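Local atomic coordinates of cycloserine biosynthesis protein DcsG (Streptomyces lavendulae, PDB entry 6JIL), a protein that catalyses the magnesium- and ATP-dependent ring closure of O-ureido-D-serine to the antibiotic D-cycloserine, as a monomeric ATP-grasp ligase. Residues His184-Gly194 and Pro249-Arg259; Tyr196-Met205 and Pro215-Ala225. All blocks are in the same frame, centred on the assembly; numbering follows the deposited sequence.

Contact 1 and contact 2 lie in one five-stranded antiparallel sheet, where strand 186-192 of the first runs beside strand 195-202 of the second, and their centres are about 10 Å apart. Backbone bonds join them directly: T190 N lies 2.7 Å from H198 O, and T190 O lies 2.9 Å from S197 N. S197 and H198 both face T190, a classic beta bulge. ADP touches both contacts through its ribose: O3' is hydrogen-bonded to E186 OE2, and O2' accepts from M205 N. R254 of contact 1 and R220 of contact 2, both inferred active-site residues, lie near a tartrate probably from the crystallisation liquor, with the side chain of K202 about 4 Å from that of R254.

Contact 1: His184-Gly194 and Pro249-Arg259; sequences HGETDLTFFDG and PLVCGRVDLVR. With ADP (adenosine-5'-diphosphate), chain G.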
loop_
_atom_site.group_PDB
_atom_site.type_symbol
_atom_site.label_atom_id
_atom_site.label_comp_id
_atom_site.label_asym_id
_atom_site.label_seq_id
_atom_site.Cartn_x
_atom_site.Cartn_y
_atom_site.Cartn_z
ATOM N N HIS A 184 15.553 -5.231 11.958
ATOM C CA HIS A 184 15.813 -5.253 10.523
ATOM C C HIS A 184 14.779 -4.512 9.691
ATOM O O HIS A 184 14.797 -4.580 8.463
ATOM C CB HIS A 184 15.916 -6.697 10.049
ATOM C CG HIS A 184 17.027 -7.454 10.700
ATOM N ND1 HIS A 184 16.831 -8.648 11.359
ATOM C CD2 HIS A 184 18.345 -7.169 10.820
ATOM C CE1 HIS A 184 17.981 -9.066 11.860
ATOM N NE2 HIS A 184 18.914 -8.187 11.548
ATOM N N GLY A 185 13.881 -3.802 10.361
ATOM C CA GLY A 185 12.857 -3.066 9.650
ATOM C C GLY A 185 12.174 -3.901 8.585
ATOM O O GLY A 185 11.801 -5.047 8.832
ATOM N N GLU A 186 12.022 -3.326 7.394
ATOM C CA GLU A 186 11.365 -4.011 6.286
ATOM C C GLU A 186 12.014 -3.585 4.972
ATOM O O GLU A 186 12.738 -2.593 4.926
ATOM C CB GLU A 186 9.879 -3.639 6.261
ATOM C CG GLU A 186 9.607 -2.304 5.587
ATOM C CD GLU A 186 8.240 -1.736 5.902
ATOM O OE1 GLU A 186 7.652 -1.092 5.013
ATOM O OE2 GLU A 186 7.764 -1.913 7.040
ATOM N N THR A 187 11.747 -4.332 3.904
ATOM C CA THR A 187 12.299 -3.998 2.597
ATOM C C THR A 187 11.142 -3.783 1.625
ATOM O O THR A 187 10.282 -4.651 1.468
ATOM C CB THR A 187 13.224 -5.116 2.075
ATOM O OG1 THR A 187 14.243 -5.381 3.049
ATOM C CG2 THR A 187 13.893 -4.692 0.775
ATOM N N ASP A 188 11.126 -2.611 0.992
ATOM C CA ASP A 188 10.077 -2.241 0.046
ATOM C C ASP A 188 10.594 -2.264 -1.393
ATOM O O ASP A 188 11.421 -1.431 -1.773
ATOM C CB ASP A 188 9.544 -0.844 0.388
ATOM C CG ASP A 188 8.849 -0.791 1.754
ATOM O OD1 ASP A 188 8.949 -1.773 2.524
ATOM O OD2 ASP A 188 8.205 0.237 2.055
ATOM N N LEU A 189 10.101 -3.215 -2.190
ATOM C CA LEU A 189 10.526 -3.358 -3.579
ATOM C C LEU A 189 9.556 -2.710 -4.565
ATOM O O LEU A 189 8.341 -2.871 -4.461
ATOM C CB LEU A 189 10.689 -4.838 -3.944
ATOM C CG LEU A 189 11.748 -5.700 -3.245
ATOM C CD1 LEU A 189 11.366 -5.932 -1.790
ATOM C CD2 LEU A 189 11.869 -7.037 -3.978
ATOM N N THR A 190 10.103 -1.987 -5.533
ATOM C CA THR A 190 9.292 -1.322 -6.538
ATOM C C THR A 190 9.424 -2.027 -7.881
ATOM O O THR A 190 10.529 -2.341 -8.322
ATOM C CB THR A 190 9.714 0.134 -6.681
ATOM O OG1 THR A 190 9.389 0.829 -5.473
ATOM C CG2 THR A 190 9.010 0.786 -7.845
ATOM N N PHE A 191 8.285 -2.280 -8.520
ATOM C CA PHE A 191 8.253 -2.953 -9.811
ATOM C C PHE A 191 7.544 -2.123 -10.867
ATOM O O PHE A 191 6.615 -1.371 -10.564
ATOM C CB PHE A 191 7.523 -4.291 -9.708
ATOM C CG PHE A 191 8.322 -5.382 -9.065
ATOM C CD1 PHE A 191 8.664 -5.319 -7.723
ATOM C CD2 PHE A 191 8.686 -6.511 -9.800
ATOM C CE1 PHE A 191 9.351 -6.369 -7.116
ATOM C CE2 PHE A 191 9.374 -7.566 -9.201
ATOM C CZ PHE A 191 9.705 -7.496 -7.858
ATOM N N PHE A 192 7.984 -2.281 -12.111
ATOM C CA PHE A 192 7.380 -1.586 -13.238
ATOM C C PHE A 192 7.113 -2.603 -14.335
ATOM O O PHE A 192 8.036 -3.215 -14.866
ATOM C CB PHE A 192 8.300 -0.470 -13.718
ATOM C CG PHE A 192 8.430 0.656 -12.728
ATOM C CD1 PHE A 192 9.669 1.006 -12.203
ATOM C CD2 PHE A 192 7.307 1.357 -12.309
ATOM C CE1 PHE A 192 9.787 2.035 -11.280
ATOM C CE2 PHE A 192 7.416 2.390 -11.383
ATOM C CZ PHE A 192 8.661 2.729 -10.869
ATOM N N ASP A 193 5.833 -2.796 -14.644
ATOM C CA ASP A 193 5.403 -3.761 -15.654
ATOM C C ASP A 193 5.903 -5.179 -15.383
ATOM O O ASP A 193 6.313 -5.891 -16.301
ATOM C CB ASP A 193 5.838 -3.323 -17.053
ATOM C CG ASP A 193 4.808 -2.443 -17.726
ATOM O OD1 ASP A 193 3.676 -2.375 -17.202
ATOM O OD2 ASP A 193 5.114 -1.830 -18.774
ATOM N N GLY A 194 5.858 -5.580 -14.118
ATOM C CA GLY A 194 6.290 -6.909 -13.739
ATOM C C GLY A 194 7.795 -7.072 -13.654
ATOM O O GLY A 194 8.286 -8.195 -13.542
ATOM N N PRO A 249 0.487 -6.343 -17.023
ATOM C CA PRO A 249 1.133 -6.358 -15.709
ATOM C C PRO A 249 0.740 -5.058 -15.010
ATOM O O PRO A 249 0.117 -4.182 -15.611
ATOM C CB PRO A 249 2.624 -6.366 -16.049
ATOM C CG PRO A 249 2.674 -6.883 -17.469
ATOM C CD PRO A 249 1.486 -6.241 -18.099
ATOM N N LEU A 250 1.085 -4.923 -13.742
ATOM C CA LEU A 250 0.766 -3.687 -13.059
ATOM C C LEU A 250 1.801 -2.661 -13.529
ATOM O O LEU A 250 2.999 -2.938 -13.534
ATOM C CB LEU A 250 0.832 -3.903 -11.548
ATOM C CG LEU A 250 -0.308 -4.803 -11.064
ATOM C CD1 LEU A 250 0.145 -5.633 -9.883
ATOM C CD2 LEU A 250 -1.518 -3.942 -10.718
ATOM N N VAL A 251 1.337 -1.492 -13.962
ATOM C CA VAL A 251 2.253 -0.457 -14.429
ATOM C C VAL A 251 3.322 -0.261 -13.367
ATOM O O VAL A 251 4.509 -0.141 -13.670
ATOM C CB VAL A 251 1.531 0.897 -14.670
ATOM C CG1 VAL A 251 0.548 0.764 -15.803
ATOM C CG2 VAL A 251 0.807 1.340 -13.404
ATOM N N CYS A 252 2.889 -0.233 -12.112
ATOM C CA CYS A 252 3.810 -0.059 -11.004
ATOM C C CYS A 252 3.197 -0.666 -9.761
ATOM O O CYS A 252 1.982 -0.861 -9.685
ATOM C CB CYS A 252 4.089 1.426 -10.755
ATOM S SG CYS A 252 2.714 2.315 -10.005
ATOM N N GLY A 253 4.048 -0.967 -8.788
ATOM C CA GLY A 253 3.571 -1.540 -7.550
ATOM C C GLY A 253 4.719 -1.625 -6.579
ATOM O O GLY A 253 5.877 -1.591 -6.975
ATOM N N ARG A 254 4.400 -1.712 -5.299
ATOM C CA ARG A 254 5.421 -1.825 -4.282
ATOM C C ARG A 254 4.992 -2.965 -3.379
ATOM O O ARG A 254 3.831 -3.036 -2.967
ATOM C CB ARG A 254 5.536 -0.532 -3.468
ATOM C CG ARG A 254 6.854 -0.427 -2.701
ATOM C CD ARG A 254 6.925 0.798 -1.777
ATOM N NE ARG A 254 6.134 0.616 -0.569
ATOM C CZ ARG A 254 5.010 1.273 -0.300
ATOM N NH1 ARG A 254 4.540 2.170 -1.158
ATOM N NH2 ARG A 254 4.348 1.025 0.823
ATOM N N VAL A 255 5.923 -3.862 -3.088
ATOM C CA VAL A 255 5.648 -4.996 -2.229
ATOM C C VAL A 255 6.564 -4.871 -1.030
ATOM O O VAL A 255 7.785 -4.869 -1.184
ATOM C CB VAL A 255 5.937 -6.314 -2.956
ATOM C CG1 VAL A 255 5.568 -7.490 -2.074
ATOM C CG2 VAL A 255 5.159 -6.358 -4.261
ATOM N N ASP A 256 5.981 -4.749 0.161
ATOM C CA ASP A 256 6.776 -4.615 1.375
ATOM C C ASP A 256 6.956 -5.969 2.067
ATOM O O ASP A 256 5.983 -6.671 2.368
ATOM C CB ASP A 256 6.130 -3.594 2.314
ATOM C CG ASP A 256 5.853 -2.260 1.616
ATOM O OD1 ASP A 256 6.661 -1.842 0.750
ATOM O OD2 ASP A 256 4.829 -1.622 1.939
ATOM N N LEU A 257 8.216 -6.321 2.310
ATOM C CA LEU A 257 8.576 -7.596 2.924
ATOM C C LEU A 257 9.206 -7.494 4.295
ATOM O O LEU A 257 9.914 -6.537 4.591
ATOM C CB LEU A 257 9.561 -8.337 2.020
ATOM C CG LEU A 257 9.059 -9.116 0.808
ATOM C CD1 LEU A 257 7.843 -8.455 0.213
ATOM C CD2 LEU A 257 10.198 -9.227 -0.200
ATOM N N VAL A 258 8.950 -8.502 5.123
ATOM C CA VAL A 258 9.531 -8.585 6.456
ATOM C C VAL A 258 10.127 -9.980 6.602
ATOM O O VAL A 258 9.731 -10.904 5.891
ATOM C CB VAL A 258 8.486 -8.330 7.578
ATOM C CG1 VAL A 258 8.026 -6.879 7.531
ATOM C CG2 VAL A 258 7.300 -9.277 7.438
ATOM N N ARG A 259 11.084 -10.126 7.511
ATOM C CA ARG A 259 11.760 -11.404 7.734
ATOM C C ARG A 259 11.078 -12.257 8.793
ATOM O O ARG A 259 10.898 -11.821 9.924
ATOM C CB ARG A 259 13.217 -11.165 8.161
ATOM C CG ARG A 259 14.004 -10.235 7.243
ATOM C CD ARG A 259 15.421 -9.937 7.762
ATOM N NE ARG A 259 16.350 -11.058 7.611
ATOM C CZ ARG A 259 16.492 -12.050 8.486
ATOM N NH1 ARG A 259 15.769 -12.079 9.597
ATOM N NH2 ARG A 259 17.359 -13.023 8.245
HETATM P PB ADP G . 0.443 1.079 6.385
HETATM O O1B ADP G . 2.015 1.354 6.149
HETATM O O2B ADP G . -0.263 0.934 5.040
HETATM O O3B ADP G . -0.157 2.277 7.154
HETATM P PA ADP G . 1.505 -1.208 7.483
HETATM O O1A ADP G . 1.135 -2.612 7.317
HETATM O O2A ADP G . 2.669 -0.887 6.448
HETATM O O3A ADP G . 0.176 -0.293 7.233
HETATM O "O5'" ADP G . 1.984 -0.992 9.004
HETATM C "C5'" ADP G . 2.698 0.240 9.111
HETATM C "C4'" ADP G . 4.002 -0.017 9.878
HETATM O "O4'" ADP G . 3.717 -0.688 11.126
HETATM C "C3'" ADP G . 4.939 -0.919 9.085
HETATM O "O3'" ADP G . 5.800 -0.169 8.235
HETATM C "C2'" ADP G . 5.688 -1.686 10.177
HETATM O "O2'" ADP G . 6.870 -0.995 10.594
HETATM C "C1'" ADP G . 4.643 -1.805 11.310
HETATM N N9 ADP G . 3.931 -3.113 11.261
HETATM C C8 ADP G . 2.638 -3.340 10.855
HETATM N N7 ADP G . 2.326 -4.594 10.996
HETATM C C5 ADP G . 3.384 -5.264 11.497
HETATM C C6 ADP G . 3.568 -6.560 12.050
HETATM N N6 ADP G . 2.574 -7.523 11.946
HETATM N N1 ADP G . 4.720 -6.830 12.694
HETATM C C2 ADP G . 5.683 -5.917 12.828
HETATM N N3 ADP G . 5.552 -4.688 12.333
HETATM C C4 ADP G . 4.440 -4.320 11.671
HETATM O O HOH W 1 12.782 -7.876 4.692
HETATM O O HOH W 2 4.551 -3.985 -11.746
#
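R254 and D188 meet across two antiparallel strands, 186-192 and 252-259. R254 carries CG anti to its backbone N (chi1 -162°) and bends at chi3, which brings NE beside the D188 carboxylate. The guanidinium and carboxylate planes are 25° apart, and the two groups form a salt bridge whose hydrogen bond from NE to D188 OD2, at 3.4 Å, is weak. Within its own strand R254 is held more firmly: NH2 donates to the syn lone pair of D256 OD2 at 2.9 Å, tilted from the guanidinium plane. D188 and D256 form a non-hydrogen-bonded pair, and together with R254 they make a salt-bridge network, although the place of D256 OD1 is doubtful; NH1 of R254 turns instead to S276 and E271. Near the start of its strand, E186 runs extended beyond CG and its OE2 accepts from ADP O3' at 2.9 Å. At the far end, the F192 ring sets its edge to V251 O, while CE2 packs on C252 CB at 3.5 Å. The face away from R254 is apolar at its centre: L189 and L257 cross at about a right angle, CD1 of L189 lying 3.8 Å from CD2 of L257. Near-straight backbone bonds join the two strands, such as L257 N to T187 O at 2.8 Å and 174°. D193 N closes the loop end with a more bent bond to V251 O at 3.1 Å. The pairing belongs to the five-stranded antiparallel sheet of the ATP-grasp fold, one face carrying R254, an inferred active-site residue, and D256, which touches E269, a magnesium ligand on the adjoining strand 265-271.

Contact 2: Tyr196-Met205 and Pro215-Ala225; sequences YSHAIHKGAM and PTLDFRQARDA. With ADP (adenosine-5'-diphosphate), chain G; TLA (L(+)-tartaric acid), chain F.
H201 and Q221 form the regular hydrogen-bonded pair of this antiparallel ribbon, H201 N donating to Q221 O at 2.8 Å. R223 N donates to A199 O, and beyond the strands G203 N donates to F219 O at 3.1 Å. Among flat groups, the R223 guanidinium lies alongside the H201 ring with planes 24° apart, and H201 CB sits 3.5 Å above one guanidinium face. Apolar and sulfur contacts gather at the other end. Selenomethionine M205, bent at chi2 and chi3, brings CE 3.4 Å from F219 CD2 and SE above the ring face, a Met-aromatic contact at longer range. I200 CD1 touches R220 CD at 3.6 Å. The polar contacts converge on a tartrate, probably from the crystallisation liquor: K202 NZ hydrogen-bonds to its O4 at 2.8 Å, and R220 NH2 to its O41 at 2.7 Å. P215 O lies in the guanidinium plane of R220 and accepts from both NE and NH2, which fixes the rotation of the head, and NH1 turns to N278 and S276. Strand 220-223 edges the five-stranded sheet; strand 195-202 separates it from strand 186-192, and Y196 and A225 reach R230 of helix 227-244.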
loop_
_atom_site.group_PDB
_atom_site.type_symbol
_atom_site.label_atom_id
_atom_site.label_comp_id
_atom_site.label_asym_id
_atom_site.label_seq_id
_atom_site.Cartn_x
_atom_site.Cartn_y
_atom_site.Cartn_z
ATOM N N TYR A 196 11.424 -5.923 -11.696
ATOM C CA TYR A 196 12.031 -5.322 -10.521
ATOM C C TYR A 196 12.861 -4.105 -10.907
ATOM O O TYR A 196 13.680 -4.167 -11.825
ATOM C CB TYR A 196 12.928 -6.340 -9.809
ATOM C CG TYR A 196 13.756 -5.740 -8.699
ATOM C CD1 TYR A 196 13.172 -5.357 -7.492
ATOM C CD2 TYR A 196 15.121 -5.526 -8.866
ATOM C CE1 TYR A 196 13.929 -4.776 -6.478
ATOM C CE2 TYR A 196 15.892 -4.939 -7.857
ATOM C CZ TYR A 196 15.287 -4.570 -6.668
ATOM O OH TYR A 196 16.040 -3.998 -5.678
ATOM N N SER A 197 12.651 -2.999 -10.202
ATOM C CA SER A 197 13.409 -1.788 -10.484
ATOM C C SER A 197 14.381 -1.461 -9.364
ATOM O O SER A 197 15.573 -1.304 -9.595
ATOM C CB SER A 197 12.474 -0.596 -10.687
ATOM O OG SER A 197 13.216 0.596 -10.894
ATOM N N HIS A 198 13.869 -1.368 -8.145
ATOM C CA HIS A 198 14.709 -1.018 -7.012
ATOM C C HIS A 198 13.957 -1.214 -5.706
ATOM O O HIS A 198 12.752 -1.491 -5.696
ATOM C CB HIS A 198 15.111 0.444 -7.112
ATOM C CG HIS A 198 13.939 1.377 -7.133
ATOM N ND1 HIS A 198 13.226 1.654 -8.281
ATOM C CD2 HIS A 198 13.322 2.053 -6.133
ATOM C CE1 HIS A 198 12.222 2.460 -7.988
ATOM N NE2 HIS A 198 12.257 2.717 -6.692
ATOM N N ALA A 199 14.678 -1.042 -4.603
ATOM C CA ALA A 199 14.091 -1.196 -3.285
ATOM C C ALA A 199 14.761 -0.289 -2.267
ATOM O O ALA A 199 15.784 0.346 -2.544
ATOM C CB ALA A 199 14.201 -2.650 -2.839
ATOM N N ILE A 200 14.164 -0.218 -1.085
ATOM C CA ILE A 200 14.713 0.578 -0.006
ATOM C C ILE A 200 14.485 -0.175 1.290
ATOM O O ILE A 200 13.738 -1.149 1.346
ATOM C CB ILE A 200 14.009 1.949 0.148
ATOM C CG1 ILE A 200 12.629 1.754 0.787
ATOM C CG2 ILE A 200 13.884 2.634 -1.204
ATOM C CD1 ILE A 200 11.927 3.044 1.174
ATOM N N HIS A 201 15.157 0.281 2.330
ATOM C CA HIS A 201 14.975 -0.285 3.637
ATOM C C HIS A 201 14.192 0.800 4.371
ATOM O O HIS A 201 14.442 1.995 4.179
ATOM C CB HIS A 201 16.317 -0.543 4.323
ATOM C CG HIS A 201 16.198 -0.746 5.797
ATOM N ND1 HIS A 201 16.387 0.274 6.704
ATOM C CD2 HIS A 201 15.827 -1.828 6.521
ATOM C CE1 HIS A 201 16.137 -0.171 7.922
ATOM N NE2 HIS A 201 15.794 -1.443 7.838
ATOM N N LYS A 202 13.212 0.387 5.163
ATOM C CA LYS A 202 12.410 1.326 5.926
ATOM C C LYS A 202 12.467 0.855 7.373
ATOM O O LYS A 202 12.182 -0.310 7.659
ATOM C CB LYS A 202 10.961 1.330 5.426
ATOM C CG LYS A 202 10.067 2.302 6.181
ATOM C CD LYS A 202 8.589 2.092 5.869
ATOM C CE LYS A 202 8.266 2.406 4.414
ATOM N NZ LYS A 202 6.816 2.255 4.131
ATOM N N GLY A 203 12.842 1.752 8.281
ATOM C CA GLY A 203 12.933 1.380 9.681
ATOM C C GLY A 203 11.596 0.994 10.280
ATOM O O GLY A 203 10.549 1.221 9.674
ATOM N N ALA A 204 11.631 0.404 11.472
ATOM C CA ALA A 204 10.412 0.000 12.162
ATOM C C ALA A 204 9.590 1.256 12.436
ATOM O O ALA A 204 10.146 2.333 12.607
ATOM C CB ALA A 204 10.764 -0.709 13.466
HETATM N N MSE A 205 8.268 1.120 12.477
HETATM C CA MSE A 205 7.393 2.267 12.719
HETATM C C MSE A 205 6.747 2.243 14.103
HETATM O O MSE A 205 6.441 3.288 14.681
HETATM C CB MSE A 205 6.294 2.308 11.657
HETATM C CG MSE A 205 6.792 2.566 10.244
HETATM SE SE MSE A 205 7.414 4.384 10.002
HETATM C CE MSE A 205 9.309 4.072 9.770
ATOM N N PRO A 215 6.699 6.939 8.039
ATOM C CA PRO A 215 7.819 6.743 7.106
ATOM C C PRO A 215 8.376 7.949 6.356
ATOM O O PRO A 215 8.250 8.041 5.138
ATOM C CB PRO A 215 7.282 5.681 6.157
ATOM C CG PRO A 215 5.852 6.042 6.070
ATOM C CD PRO A 215 5.490 6.277 7.520
ATOM N N THR A 216 9.009 8.860 7.087
ATOM C CA THR A 216 9.608 10.045 6.487
ATOM C C THR A 216 10.953 9.672 5.849
ATOM O O THR A 216 11.477 8.588 6.092
ATOM C CB THR A 216 9.814 11.137 7.547
ATOM O OG1 THR A 216 10.307 10.539 8.754
ATOM C CG2 THR A 216 8.502 11.848 7.835
ATOM N N LEU A 217 11.511 10.570 5.043
ATOM C CA LEU A 217 12.783 10.308 4.361
ATOM C C LEU A 217 13.918 9.775 5.228
ATOM O O LEU A 217 14.692 8.931 4.783
ATOM C CB LEU A 217 13.261 11.564 3.621
ATOM C CG LEU A 217 12.417 11.878 2.388
ATOM C CD1 LEU A 217 12.911 13.149 1.711
ATOM C CD2 LEU A 217 12.490 10.693 1.436
ATOM N N ASP A 218 14.032 10.260 6.459
ATOM C CA ASP A 218 15.099 9.784 7.326
ATOM C C ASP A 218 14.902 8.319 7.722
ATOM O O ASP A 218 15.823 7.663 8.214
ATOM C CB ASP A 218 15.213 10.682 8.561
ATOM C CG ASP A 218 13.896 10.862 9.279
ATOM O OD1 ASP A 218 12.867 11.078 8.608
ATOM O OD2 ASP A 218 13.899 10.802 10.523
ATOM N N PHE A 219 13.704 7.797 7.489
ATOM C CA PHE A 219 13.429 6.403 7.811
ATOM C C PHE A 219 13.682 5.502 6.608
ATOM O O PHE A 219 13.465 4.292 6.682
ATOM C CB PHE A 219 11.977 6.219 8.269
ATOM C CG PHE A 219 11.724 6.636 9.690
ATOM C CD1 PHE A 219 11.141 7.861 9.978
ATOM C CD2 PHE A 219 12.055 5.793 10.742
ATOM C CE1 PHE A 219 10.887 8.239 11.296
ATOM C CE2 PHE A 219 11.807 6.164 12.064
ATOM C CZ PHE A 219 11.220 7.389 12.341
ATOM N N ARG A 220 14.144 6.087 5.504
ATOM C CA ARG A 220 14.400 5.308 4.291
ATOM C C ARG A 220 15.826 5.395 3.765
ATOM O O ARG A 220 16.527 6.376 3.995
ATOM C CB ARG A 220 13.458 5.754 3.176
ATOM C CG ARG A 220 12.049 6.032 3.638
ATOM C CD ARG A 220 11.152 6.357 2.469
ATOM N NE ARG A 220 9.851 6.803 2.934
ATOM C CZ ARG A 220 8.726 6.677 2.244
ATOM N NH1 ARG A 220 8.743 6.108 1.049
ATOM N NH2 ARG A 220 7.589 7.133 2.748
ATOM N N GLN A 221 16.239 4.357 3.047
ATOM C CA GLN A 221 17.558 4.313 2.440
ATOM C C GLN A 221 17.634 3.227 1.376
ATOM O O GLN A 221 17.095 2.132 1.555
ATOM C CB GLN A 221 18.649 4.109 3.496
ATOM C CG GLN A 221 18.441 2.970 4.445
ATOM C CD GLN A 221 19.584 2.855 5.434
ATOM O OE1 GLN A 221 19.914 3.816 6.134
ATOM N NE2 GLN A 221 20.200 1.676 5.496
ATOM N N ALA A 222 18.285 3.557 0.261
ATOM C CA ALA A 222 18.446 2.635 -0.861
ATOM C C ALA A 222 18.895 1.249 -0.405
ATOM O O ALA A 222 19.781 1.112 0.432
ATOM C CB ALA A 222 19.447 3.204 -1.865
ATOM N N ARG A 223 18.273 0.222 -0.967
ATOM C CA ARG A 223 18.600 -1.151 -0.618
ATOM C C ARG A 223 18.554 -2.017 -1.868
ATOM O O ARG A 223 17.814 -1.741 -2.808
ATOM C CB ARG A 223 17.587 -1.684 0.391
ATOM C CG ARG A 223 18.013 -2.941 1.122
ATOM C CD ARG A 223 18.880 -2.589 2.324
ATOM N NE ARG A 223 18.534 -3.402 3.487
ATOM C CZ ARG A 223 18.935 -3.141 4.729
ATOM N NH1 ARG A 223 19.701 -2.082 4.974
ATOM N NH2 ARG A 223 18.564 -3.931 5.729
ATOM N N ASP A 224 19.350 -3.069 -1.883
ATOM C CA ASP A 224 19.343 -3.970 -3.021
ATOM C C ASP A 224 18.678 -5.253 -2.547
ATOM O O ASP A 224 19.254 -6.001 -1.757
ATOM C CB ASP A 224 20.767 -4.241 -3.479
ATOM C CG ASP A 224 20.909 -4.149 -4.972
ATOM O OD1 ASP A 224 20.528 -5.121 -5.662
ATOM O OD2 ASP A 224 21.384 -3.094 -5.456
ATOM N N ALA A 225 17.456 -5.492 -3.008
ATOM C CA ALA A 225 16.708 -6.680 -2.600
ATOM C C ALA A 225 17.377 -7.937 -3.131
ATOM O O ALA A 225 17.832 -7.961 -4.275
ATOM C CB ALA A 225 15.273 -6.595 -3.109
HETATM P PB ADP G . 0.443 1.079 6.385
HETATM O O1B ADP G . 2.015 1.354 6.149
HETATM O O2B ADP G . -0.263 0.934 5.040
HETATM O O3B ADP G . -0.157 2.277 7.154
HETATM P PA ADP G . 1.505 -1.208 7.483
HETATM O O1A ADP G . 1.135 -2.612 7.317
HETATM O O2A ADP G . 2.669 -0.887 6.448
HETATM O O3A ADP G . 0.176 -0.293 7.233
HETATM O "O5'" ADP G . 1.984 -0.992 9.004
HETATM C "C5'" ADP G . 2.698 0.240 9.111
HETATM C "C4'" ADP G . 4.002 -0.017 9.878
HETATM O "O4'" ADP G . 3.717 -0.688 11.126
HETATM C "C3'" ADP G . 4.939 -0.919 9.085
HETATM O "O3'" ADP G . 5.800 -0.169 8.235
HETATM C "C2'" ADP G . 5.688 -1.686 10.177
HETATM O "O2'" ADP G . 6.870 -0.995 10.594
HETATM C "C1'" ADP G . 4.643 -1.805 11.310
HETATM N N9 ADP G . 3.931 -3.113 11.261
HETATM C C8 ADP G . 2.638 -3.340 10.855
HETATM N N7 ADP G . 2.326 -4.594 10.996
HETATM C C5 ADP G . 3.384 -5.264 11.497
HETATM C C6 ADP G . 3.568 -6.560 12.050
HETATM N N6 ADP G . 2.574 -7.523 11.946
HETATM N N1 ADP G . 4.720 -6.830 12.694
HETATM C C2 ADP G . 5.683 -5.917 12.828
HETATM N N3 ADP G . 5.552 -4.688 12.333
HETATM C C4 ADP G . 4.440 -4.320 11.671
HETATM O O1 TLA F . 3.169 2.114 3.777
HETATM O O11 TLA F . 1.247 3.203 3.660
HETATM C C1 TLA F . 2.590 3.156 3.611
HETATM C C2 TLA F . 3.386 4.397 3.341
HETATM O O2 TLA F . 2.590 5.564 3.523
HETATM C C3 TLA F . 3.933 4.334 1.917
HETATM O O3 TLA F . 3.037 4.978 1.000
HETATM C C4 TLA F . 5.280 4.997 1.902
HETATM O O4 TLA F . 6.370 4.281 2.211
HETATM O O41 TLA F . 5.377 6.175 1.624
HETATM O O HOH W 3 18.034 -0.627 -5.044
#